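Local coordinates for capsid protein (Turnip yellow mosaic virus, PDB 2FZ2), which self-assembles into a T=3 icosahedral capsid of 180 copies that encloses the single-stranded RNA genome of the virus, at residues 2-7 with 124-129; 35-40 with 54-59; 75-80 with 170-175. All coordinates share one frame; numbering follows the deposited sequence.

Contact 1: residues 2-7 with 124-129; sequences EIDKEL and TLSPLI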
loop_
_atom_site.group_PDB
_atom_site.type_symbol
_atom_site.label_atom_id
_atom_site.label_comp_id
_atom_site.label_asym_id
_atom_site.label_seq_id
_atom_site.Cartn_x
_atom_site.Cartn_y
_atom_site.Cartn_z
ATOM N N GLU D 2 -15.122 -37.730 111.302
ATOM C CA GLU D 2 -14.520 -37.245 112.544
ATOM C C GLU D 2 -13.036 -37.615 112.640
ATOM O O GLU D 2 -12.559 -38.475 111.911
ATOM C CB GLU D 2 -15.291 -37.799 113.752
ATOM C CG GLU D 2 -15.326 -36.873 114.982
ATOM C CD GLU D 2 -15.552 -35.403 114.632
ATOM O OE1 GLU D 2 -14.694 -34.553 114.985
ATOM O OE2 GLU D 2 -16.593 -35.100 114.005
ATOM N N ILE D 3 -12.317 -36.949 113.543
ATOM C CA ILE D 3 -10.876 -37.154 113.765
ATOM C C ILE D 3 -10.537 -36.862 115.227
ATOM O O ILE D 3 -10.584 -35.706 115.637
ATOM C CB ILE D 3 -10.031 -36.164 112.935
ATOM C CG1 ILE D 3 -10.867 -35.585 111.790
ATOM C CG2 ILE D 3 -8.800 -36.821 112.435
ATOM C CD1 ILE D 3 -11.704 -34.319 112.182
ATOM N N ASP D 4 -10.213 -37.884 116.016
ATOM C CA ASP D 4 -9.852 -37.661 117.418
ATOM C C ASP D 4 -8.552 -36.868 117.388
ATOM O O ASP D 4 -7.478 -37.442 117.498
ATOM C CB ASP D 4 -9.623 -38.991 118.150
ATOM C CG ASP D 4 -10.119 -38.964 119.598
ATOM O OD1 ASP D 4 -11.127 -38.272 119.876
ATOM O OD2 ASP D 4 -9.514 -39.637 120.469
ATOM N N LYS D 5 -8.659 -35.551 117.228
ATOM C CA LYS D 5 -7.498 -34.660 117.146
ATOM C C LYS D 5 -8.017 -33.231 117.107
ATOM O O LYS D 5 -8.427 -32.733 116.056
ATOM C CB LYS D 5 -6.718 -34.941 115.859
ATOM C CG LYS D 5 -5.216 -34.675 115.898
ATOM C CD LYS D 5 -4.520 -35.244 114.631
ATOM C CE LYS D 5 -3.253 -36.072 114.955
ATOM N NZ LYS D 5 -3.384 -37.526 114.619
ATOM N N GLU D 6 -8.029 -32.582 118.262
ATOM C CA GLU D 6 -8.483 -31.196 118.362
ATOM C C GLU D 6 -7.211 -30.361 118.402
ATOM O O GLU D 6 -6.231 -30.762 119.036
ATOM C CB GLU D 6 -9.291 -30.989 119.655
ATOM C CG GLU D 6 -9.865 -29.589 119.845
ATOM C CD GLU D 6 -11.389 -29.575 119.817
ATOM O OE1 GLU D 6 -11.989 -30.478 119.179
ATOM O OE2 GLU D 6 -11.989 -28.661 120.429
ATOM N N LEU D 7 -7.191 -29.217 117.728
ATOM C CA LEU D 7 -5.975 -28.433 117.779
ATOM C C LEU D 7 -6.168 -26.936 117.966
ATOM O O LEU D 7 -7.016 -26.322 117.319
ATOM C CB LEU D 7 -5.114 -28.737 116.557
ATOM C CG LEU D 7 -5.486 -28.198 115.186
ATOM C CD1 LEU D 7 -4.307 -27.390 114.599
ATOM C CD2 LEU D 7 -5.811 -29.370 114.301
ATOM N N THR D 124 -13.860 -32.596 125.522
ATOM C CA THR D 124 -12.745 -32.089 126.306
ATOM C C THR D 124 -11.638 -33.110 126.270
ATOM O O THR D 124 -10.481 -32.790 126.559
ATOM C CB THR D 124 -13.144 -31.904 127.782
ATOM O OG1 THR D 124 -14.196 -32.824 128.088
ATOM C CG2 THR D 124 -13.619 -30.487 128.062
ATOM N N LEU D 125 -12.008 -34.331 125.893
ATOM C CA LEU D 125 -11.075 -35.450 125.866
ATOM C C LEU D 125 -10.340 -35.773 124.563
ATOM O O LEU D 125 -9.562 -36.738 124.487
ATOM C CB LEU D 125 -11.799 -36.681 126.372
ATOM C CG LEU D 125 -12.652 -36.370 127.592
ATOM C CD1 LEU D 125 -13.507 -37.565 127.944
ATOM C CD2 LEU D 125 -11.745 -36.012 128.737
ATOM N N SER D 126 -10.589 -34.994 123.523
ATOM C CA SER D 126 -9.863 -35.227 122.292
ATOM C C SER D 126 -8.459 -34.704 122.614
ATOM O O SER D 126 -8.310 -33.733 123.365
ATOM C CB SER D 126 -10.484 -34.419 121.153
ATOM O OG SER D 126 -11.439 -35.185 120.434
ATOM N N PRO D 127 -7.414 -35.358 122.102
ATOM C CA PRO D 127 -6.048 -34.902 122.365
ATOM C C PRO D 127 -5.772 -33.563 121.676
ATOM O O PRO D 127 -6.106 -33.383 120.503
ATOM C CB PRO D 127 -5.181 -36.029 121.817
ATOM C CG PRO D 127 -6.008 -36.682 120.806
ATOM C CD PRO D 127 -7.434 -36.568 121.276
ATOM N N LEU D 128 -5.150 -32.643 122.417
ATOM C CA LEU D 128 -4.843 -31.283 121.958
ATOM C C LEU D 128 -3.493 -31.037 121.326
ATOM O O LEU D 128 -2.471 -31.575 121.763
ATOM C CB LEU D 128 -4.965 -30.325 123.121
ATOM C CG LEU D 128 -5.846 -29.115 122.903
ATOM C CD1 LEU D 128 -6.602 -29.229 121.598
ATOM C CD2 LEU D 128 -6.801 -29.038 124.068
ATOM N N ILE D 129 -3.470 -30.164 120.331
ATOM C CA ILE D 129 -2.219 -29.887 119.663
ATOM C C ILE D 129 -1.850 -28.436 119.399
ATOM O O ILE D 129 -2.602 -27.674 118.773
ATOM C CB ILE D 129 -2.161 -30.602 118.319
ATOM C CG1 ILE D 129 -2.604 -32.049 118.473
ATOM C CG2 ILE D 129 -0.756 -30.520 117.770
ATOM C CD1 ILE D 129 -1.462 -33.022 118.644
#
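Glu6 and Leu7 pair with Leu128 and Ile129 as two short parallel strands, joining the N-terminal arm to strand 128-131 in the jelly-roll sheet. The evidence is two consecutive parallel bridges, the end-to-end directions of 4-7 and 126-129 being 37° apart. Two backbone bonds flank Leu128: Glu6 N donates to Pro127 O at 3.1 Å, and Ile129 N returns a weak bond to Glu6 O. Leu128 CA lies 3.3 Å from Glu6 O in a CA-H...O contact.

Apolar contacts split between the two sheet faces. Glu6 and Leu128 lie side by side and point the same way; with CG anti to its backbone N (chi1 -178°), Glu6 sets that carbon 3.7 Å from Leu128 CD1. On the other face, Leu7 CB meets Ile129 CB at 3.9 Å.

At subunit boundaries the sheet runs on: Glu2 and Ile3 pair in parallel with a strand of one neighbouring subunit, Glu6 and Leu7 with a strand of another. This chaining is consistent with the ring of N-terminal arms known beneath tymovirus hexamers.

The polar side-chain contact sits where the arm turns, Asp4 being the centre of an inverse gamma turn. The side chains of Asp4 and Pro127 cross at about a right angle, OD2 lying 3.8 Å from Pro127 CD, while Ser126 OG donates to Asp4 OD1 at 3.2 Å from above the carboxylate plane, 48° out of it.

Contact 2: residues 35-40 with 54-59; sequences FQSEVL and ANIDSV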
loop_
_atom_site.group_PDB
_atom_site.type_symbol
_atom_site.label_atom_id
_atom_site.label_comp_id
_atom_site.label_asym_id
_atom_site.label_seq_id
_atom_site.Cartn_x
_atom_site.Cartn_y
_atom_site.Cartn_z
ATOM N N PHE D 35 10.388 -37.909 116.082
ATOM C CA PHE D 35 10.429 -38.353 117.473
ATOM C C PHE D 35 9.224 -37.919 118.291
ATOM O O PHE D 35 8.394 -37.122 117.856
ATOM C CB PHE D 35 11.627 -37.735 118.145
ATOM C CG PHE D 35 11.549 -36.244 118.176
ATOM C CD1 PHE D 35 11.120 -35.575 119.318
ATOM C CD2 PHE D 35 11.835 -35.500 117.032
ATOM C CE1 PHE D 35 10.972 -34.186 119.317
ATOM C CE2 PHE D 35 11.691 -34.116 117.024
ATOM C CZ PHE D 35 11.258 -33.459 118.169
ATOM N N GLN D 36 9.167 -38.449 119.505
ATOM C CA GLN D 36 8.144 -38.082 120.459
ATOM C C GLN D 36 8.879 -38.148 121.782
ATOM O O GLN D 36 9.538 -39.155 122.092
ATOM C CB GLN D 36 6.978 -39.059 120.454
ATOM C CG GLN D 36 5.910 -38.708 121.485
ATOM C CD GLN D 36 4.503 -39.069 121.036
ATOM O OE1 GLN D 36 3.739 -39.676 121.786
ATOM N NE2 GLN D 36 4.152 -38.692 119.807
ATOM N N SER D 37 8.815 -37.060 122.541
ATOM C CA SER D 37 9.483 -37.022 123.829
ATOM C C SER D 37 8.467 -36.777 124.914
ATOM O O SER D 37 7.609 -35.905 124.791
ATOM C CB SER D 37 10.549 -35.924 123.871
ATOM O OG SER D 37 11.469 -36.146 124.935
ATOM N N GLU D 38 8.559 -37.576 125.971
ATOM C CA GLU D 38 7.656 -37.438 127.092
ATOM C C GLU D 38 8.045 -36.137 127.752
ATOM O O GLU D 38 9.232 -35.875 127.968
ATOM C CB GLU D 38 7.839 -38.599 128.062
ATOM C CG GLU D 38 6.885 -39.746 127.793
ATOM C CD GLU D 38 7.296 -41.023 128.488
ATOM O OE1 GLU D 38 6.931 -42.113 127.988
ATOM O OE2 GLU D 38 7.984 -40.932 129.534
ATOM N N VAL D 39 7.048 -35.313 128.045
ATOM C CA VAL D 39 7.286 -34.021 128.674
ATOM C C VAL D 39 6.782 -33.984 130.100
ATOM O O VAL D 39 7.447 -33.447 130.980
ATOM C CB VAL D 39 6.578 -32.890 127.933
ATOM C CG1 VAL D 39 6.909 -31.579 128.599
ATOM C CG2 VAL D 39 6.982 -32.878 126.457
ATOM N N LEU D 40 5.602 -34.549 130.331
ATOM C CA LEU D 40 5.050 -34.538 131.671
ATOM C C LEU D 40 3.763 -35.335 131.882
ATOM O O LEU D 40 2.858 -35.304 131.047
ATOM C CB LEU D 40 4.815 -33.094 132.070
ATOM C CG LEU D 40 4.318 -32.902 133.485
ATOM C CD1 LEU D 40 5.067 -33.845 134.456
ATOM C CD2 LEU D 40 4.512 -31.450 133.835
ATOM N N ALA D 54 15.655 -27.995 122.137
ATOM C CA ALA D 54 16.935 -28.382 121.571
ATOM C C ALA D 54 17.809 -29.224 122.492
ATOM O O ALA D 54 18.815 -29.779 122.059
ATOM C CB ALA D 54 17.676 -27.142 121.146
ATOM N N ASN D 55 17.413 -29.338 123.754
ATOM C CA ASN D 55 18.198 -30.077 124.723
ATOM C C ASN D 55 17.618 -31.373 125.275
ATOM O O ASN D 55 18.189 -31.951 126.194
ATOM C CB ASN D 55 18.524 -29.162 125.898
ATOM C CG ASN D 55 19.584 -28.142 125.562
ATOM O OD1 ASN D 55 19.757 -27.152 126.273
ATOM N ND2 ASN D 55 20.304 -28.375 124.475
ATOM N N ILE D 56 16.499 -31.854 124.757
ATOM C CA ILE D 56 15.983 -33.086 125.328
ATOM C C ILE D 56 16.618 -34.317 124.727
ATOM O O ILE D 56 17.024 -34.318 123.566
ATOM C CB ILE D 56 14.473 -33.203 125.192
ATOM C CG1 ILE D 56 14.007 -32.426 123.970
ATOM C CG2 ILE D 56 13.804 -32.747 126.497
ATOM C CD1 ILE D 56 13.523 -33.313 122.899
ATOM N N ASP D 57 16.679 -35.369 125.535
ATOM C CA ASP D 57 17.290 -36.618 125.124
ATOM C C ASP D 57 17.018 -37.030 123.691
ATOM O O ASP D 57 17.949 -37.258 122.919
ATOM C CB ASP D 57 16.877 -37.746 126.063
ATOM C CG ASP D 57 18.033 -38.703 126.363
ATOM O OD1 ASP D 57 18.701 -39.155 125.401
ATOM O OD2 ASP D 57 18.278 -38.999 127.559
ATOM N N SER D 58 15.749 -37.124 123.320
ATOM C CA SER D 58 15.433 -37.537 121.959
ATOM C C SER D 58 16.208 -36.753 120.916
ATOM O O SER D 58 16.672 -37.319 119.936
ATOM C CB SER D 58 13.940 -37.416 121.694
ATOM O OG SER D 58 13.221 -37.924 122.804
ATOM N N VAL D 59 16.363 -35.453 121.117
ATOM C CA VAL D 59 17.100 -34.661 120.144
ATOM C C VAL D 59 18.581 -34.926 120.302
ATOM O O VAL D 59 19.274 -35.334 119.371
ATOM C CB VAL D 59 16.874 -33.177 120.359
ATOM C CG1 VAL D 59 17.747 -32.395 119.423
ATOM C CG2 VAL D 59 15.429 -32.839 120.143
#
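Ser58 OG is held by hydroxyls of two subunits: it bonds weakly with Ser37 OG of its own chain, at 3.3 Å, and more firmly with Ser188 OG of a neighbouring subunit, whose Thr187 OG1 adds another weak bond. The weak bond inside the chain follows from both side-chain settings. Ser37 OG stands anti to its backbone N (chi1 -162°), and Ser58 OG lies beside its own backbone N (chi1 -44°), which brings the hydroxyls together between strand and helix. The CB of Ser37 also touches Ser58 OG, at 3.5 Å.

Carbon contacts flank the hydroxyls. Ile56 reaches over with its terminal CD1, which lies 4.1 Å from Ser37 CB. The Phe35 ring meets the helix obliquely: its CD1 approaches Ser58 CB at 4.1 Å, and its CE1 comes within 4.5 Å of Ile56 CD1.

In the jelly-roll, strand 30-42 is the first of the B-I-D-G sheet, and helix 57-63 belongs to the connection between strands C and D, so the contact sets that connection against strand B. Phe35 and Ser37 point toward the helix; Gln36 between them points away, its side chain touching Thr172 and Ser174 of strand 169-182. Farther along, Val39 and Leu40 both face Ile171 in a classic beta bulge.

Ile56 occupies the N-cap position, and its carbonyl O accepts a weak bond from Val59 N at 2.8 Å in the opening turn.

Contact 3: residues 75-80 with 170-175; sequences WVTIHP and IITVSG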
loop_
_atom_site.group_PDB
_atom_site.type_symbol
_atom_site.label_atom_id
_atom_site.label_comp_id
_atom_site.label_asym_id
_atom_site.label_seq_id
_atom_site.Cartn_x
_atom_site.Cartn_y
_atom_site.Cartn_z
ATOM N N TRP D 75 5.566 -29.780 117.565
ATOM C CA TRP D 75 4.338 -29.448 118.254
ATOM C C TRP D 75 4.292 -30.210 119.549
ATOM O O TRP D 75 5.120 -31.073 119.804
ATOM C CB TRP D 75 3.119 -29.821 117.420
ATOM C CG TRP D 75 2.939 -31.295 117.285
ATOM C CD1 TRP D 75 2.268 -32.127 118.137
ATOM C CD2 TRP D 75 3.469 -32.124 116.252
ATOM N NE1 TRP D 75 2.351 -33.429 117.696
ATOM C CE2 TRP D 75 3.085 -33.451 116.541
ATOM C CE3 TRP D 75 4.237 -31.874 115.108
ATOM C CZ2 TRP D 75 3.441 -34.519 115.728
ATOM C CZ3 TRP D 75 4.591 -32.937 114.299
ATOM C CH2 TRP D 75 4.195 -34.242 114.613
ATOM N N VAL D 76 3.300 -29.890 120.362
ATOM C CA VAL D 76 3.130 -30.547 121.637
ATOM C C VAL D 76 1.713 -31.078 121.686
ATOM O O VAL D 76 0.771 -30.437 121.209
ATOM C CB VAL D 76 3.321 -29.564 122.781
ATOM C CG1 VAL D 76 2.536 -28.299 122.484
ATOM C CG2 VAL D 76 2.875 -30.188 124.093
ATOM N N THR D 77 1.562 -32.255 122.269
ATOM C CA THR D 77 0.260 -32.870 122.374
ATOM C C THR D 77 -0.156 -33.102 123.812
ATOM O O THR D 77 0.649 -33.499 124.659
ATOM C CB THR D 77 0.230 -34.240 121.715
ATOM O OG1 THR D 77 1.030 -34.256 120.520
ATOM C CG2 THR D 77 -1.193 -34.613 121.435
ATOM N N ILE D 78 -1.423 -32.853 124.093
ATOM C CA ILE D 78 -1.933 -33.111 125.423
ATOM C C ILE D 78 -2.789 -34.338 125.239
ATOM O O ILE D 78 -3.740 -34.319 124.457
ATOM C CB ILE D 78 -2.828 -32.005 125.924
ATOM C CG1 ILE D 78 -2.116 -30.671 125.783
ATOM C CG2 ILE D 78 -3.235 -32.297 127.355
ATOM C CD1 ILE D 78 -2.549 -29.628 126.782
ATOM N N HIS D 79 -2.450 -35.413 125.934
ATOM C CA HIS D 79 -3.216 -36.633 125.797
ATOM C C HIS D 79 -4.006 -36.828 127.045
ATOM O O HIS D 79 -3.451 -37.106 128.104
ATOM C CB HIS D 79 -2.295 -37.812 125.579
ATOM C CG HIS D 79 -1.387 -37.646 124.407
ATOM N ND1 HIS D 79 -0.209 -36.933 124.477
ATOM C CD2 HIS D 79 -1.477 -38.108 123.137
ATOM C CE1 HIS D 79 0.390 -36.964 123.301
ATOM N NE2 HIS D 79 -0.358 -37.669 122.470
ATOM N N PRO D 80 -5.325 -36.677 126.945
ATOM C CA PRO D 80 -6.137 -36.856 128.143
ATOM C C PRO D 80 -6.127 -38.332 128.483
ATOM O O PRO D 80 -6.089 -39.170 127.586
ATOM C CB PRO D 80 -7.512 -36.331 127.729
ATOM C CG PRO D 80 -7.277 -35.602 126.403
ATOM C CD PRO D 80 -6.143 -36.347 125.773
ATOM N N ILE D 170 -1.265 -36.777 129.685
ATOM C CA ILE D 170 0.120 -36.869 129.291
ATOM C C ILE D 170 0.475 -35.833 128.275
ATOM O O ILE D 170 -0.267 -35.593 127.318
ATOM C CB ILE D 170 0.408 -38.179 128.646
ATOM C CG1 ILE D 170 -0.486 -39.248 129.268
ATOM C CG2 ILE D 170 1.887 -38.454 128.728
ATOM C CD1 ILE D 170 0.242 -40.226 130.116
ATOM N N ILE D 171 1.634 -35.230 128.468
ATOM C CA ILE D 171 2.050 -34.239 127.533
ATOM C C ILE D 171 3.325 -34.663 126.895
ATOM O O ILE D 171 4.325 -34.882 127.562
ATOM C CB ILE D 171 2.246 -32.920 128.195
ATOM C CG1 ILE D 171 0.879 -32.298 128.456
ATOM C CG2 ILE D 171 3.054 -32.017 127.283
ATOM C CD1 ILE D 171 0.652 -31.923 129.874
ATOM N N THR D 172 3.262 -34.804 125.586
ATOM C CA THR D 172 4.413 -35.192 124.822
ATOM C C THR D 172 4.586 -34.136 123.784
ATOM O O THR D 172 3.645 -33.454 123.378
ATOM C CB THR D 172 4.216 -36.520 124.081
ATOM O OG1 THR D 172 3.645 -36.276 122.785
ATOM C CG2 THR D 172 3.310 -37.411 124.863
ATOM N N VAL D 173 5.816 -34.005 123.357
ATOM C CA VAL D 173 6.113 -33.068 122.338
ATOM C C VAL D 173 6.687 -33.959 121.256
ATOM O O VAL D 173 7.362 -34.942 121.545
ATOM C CB VAL D 173 7.120 -32.076 122.846
ATOM C CG1 VAL D 173 8.505 -32.566 122.572
ATOM C CG2 VAL D 173 6.864 -30.736 122.204
ATOM N N SER D 174 6.394 -33.640 120.011
ATOM C CA SER D 174 6.894 -34.446 118.924
ATOM C C SER D 174 7.181 -33.541 117.749
ATOM O O SER D 174 6.768 -32.377 117.712
ATOM C CB SER D 174 5.858 -35.502 118.548
ATOM O OG SER D 174 4.789 -35.476 119.484
ATOM N N GLY D 175 7.907 -34.087 116.790
ATOM C CA GLY D 175 8.267 -33.336 115.609
ATOM C C GLY D 175 9.308 -34.129 114.846
ATOM O O GLY D 175 9.542 -35.312 115.121
#
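Trp75, His79 and Ile170 carry the most buried surface where strand 75-80 runs antiparallel to strand 170-175, the axes 4.6 Å apart at closest approach and 151° between their directions. The two are neighbouring strands of the jelly-roll B-I-D-G sheet. Three hydrogen-bonded pairs, Trp75 with Ser174, Thr77 with Thr172 and His79 with Ile170, each contribute two backbone bonds.

The indole of Trp75 folds over the neighbouring strand. Its chi1 of 69° puts CG between the backbone N and the carbonyl carbon, and one ring face then covers Ser174 O, which lies 3.6 Å from CD2 and is offset toward the rim. Beyond it, Trp75 CZ3 packs 3.9 Å from Gly175 CA. In the ring plane, Trp75 NE1 makes a weak bond to Thr77 OG1 on its own strand.

At the other end Ile170 and His79 are joined through one carbonyl. Ile170 O accepts both His79 N at 2.6 Å and His79 ND1 at 3.1 Å; the second donor stands above the carbonyl plane, 53° out of it, while the oxygen lies in the imidazole plane. The CB atoms of His79 and Ile170 approach to 4.1 Å, and His79 CE1 meets Thr172 CG2 obliquely, the two side chains crossing at about a right angle.

Val76, Ile78, Ile171 and Val173 point to the opposite face, Val76 CG2 meeting Ile171 CG2 at 3.7 Å. Val76 and Val173 pack on Trp95, and Ile78 on Val91 and Ile118, of the second sheet.

The chemistry thus divides the sheet into an aliphatic face within the sandwich and a more polar one, where the bond from His79 ND1 to Ile170 O probably limits rotation of the imidazole and would favour a proton on ND1.

How the contacts relate
All three contacts reach one sheet, contact 2 through strand 35-40 with a helix start laid against it. In contact 3, strand 75-80 borders strand 128-131 of contact 1, with Leu128 O 2.9 Å from Ile78 N, and strand 170-175 borders strand 35-40, with Ser37 N 2.8 Å from Val173 O and Val39 N as close to Ile171 O; all three are probable hydrogen bonds. The centre of contact 3 lies about 11 Å from that of contact 1 and 10 Å from that of contact 2. Contacts 1 and 2 do not touch. Nearest-atom distances to the bound nucleic acid rise from about 10 Å at contact 1 to 14 Å at contact 3 and 22 Å at contact 2.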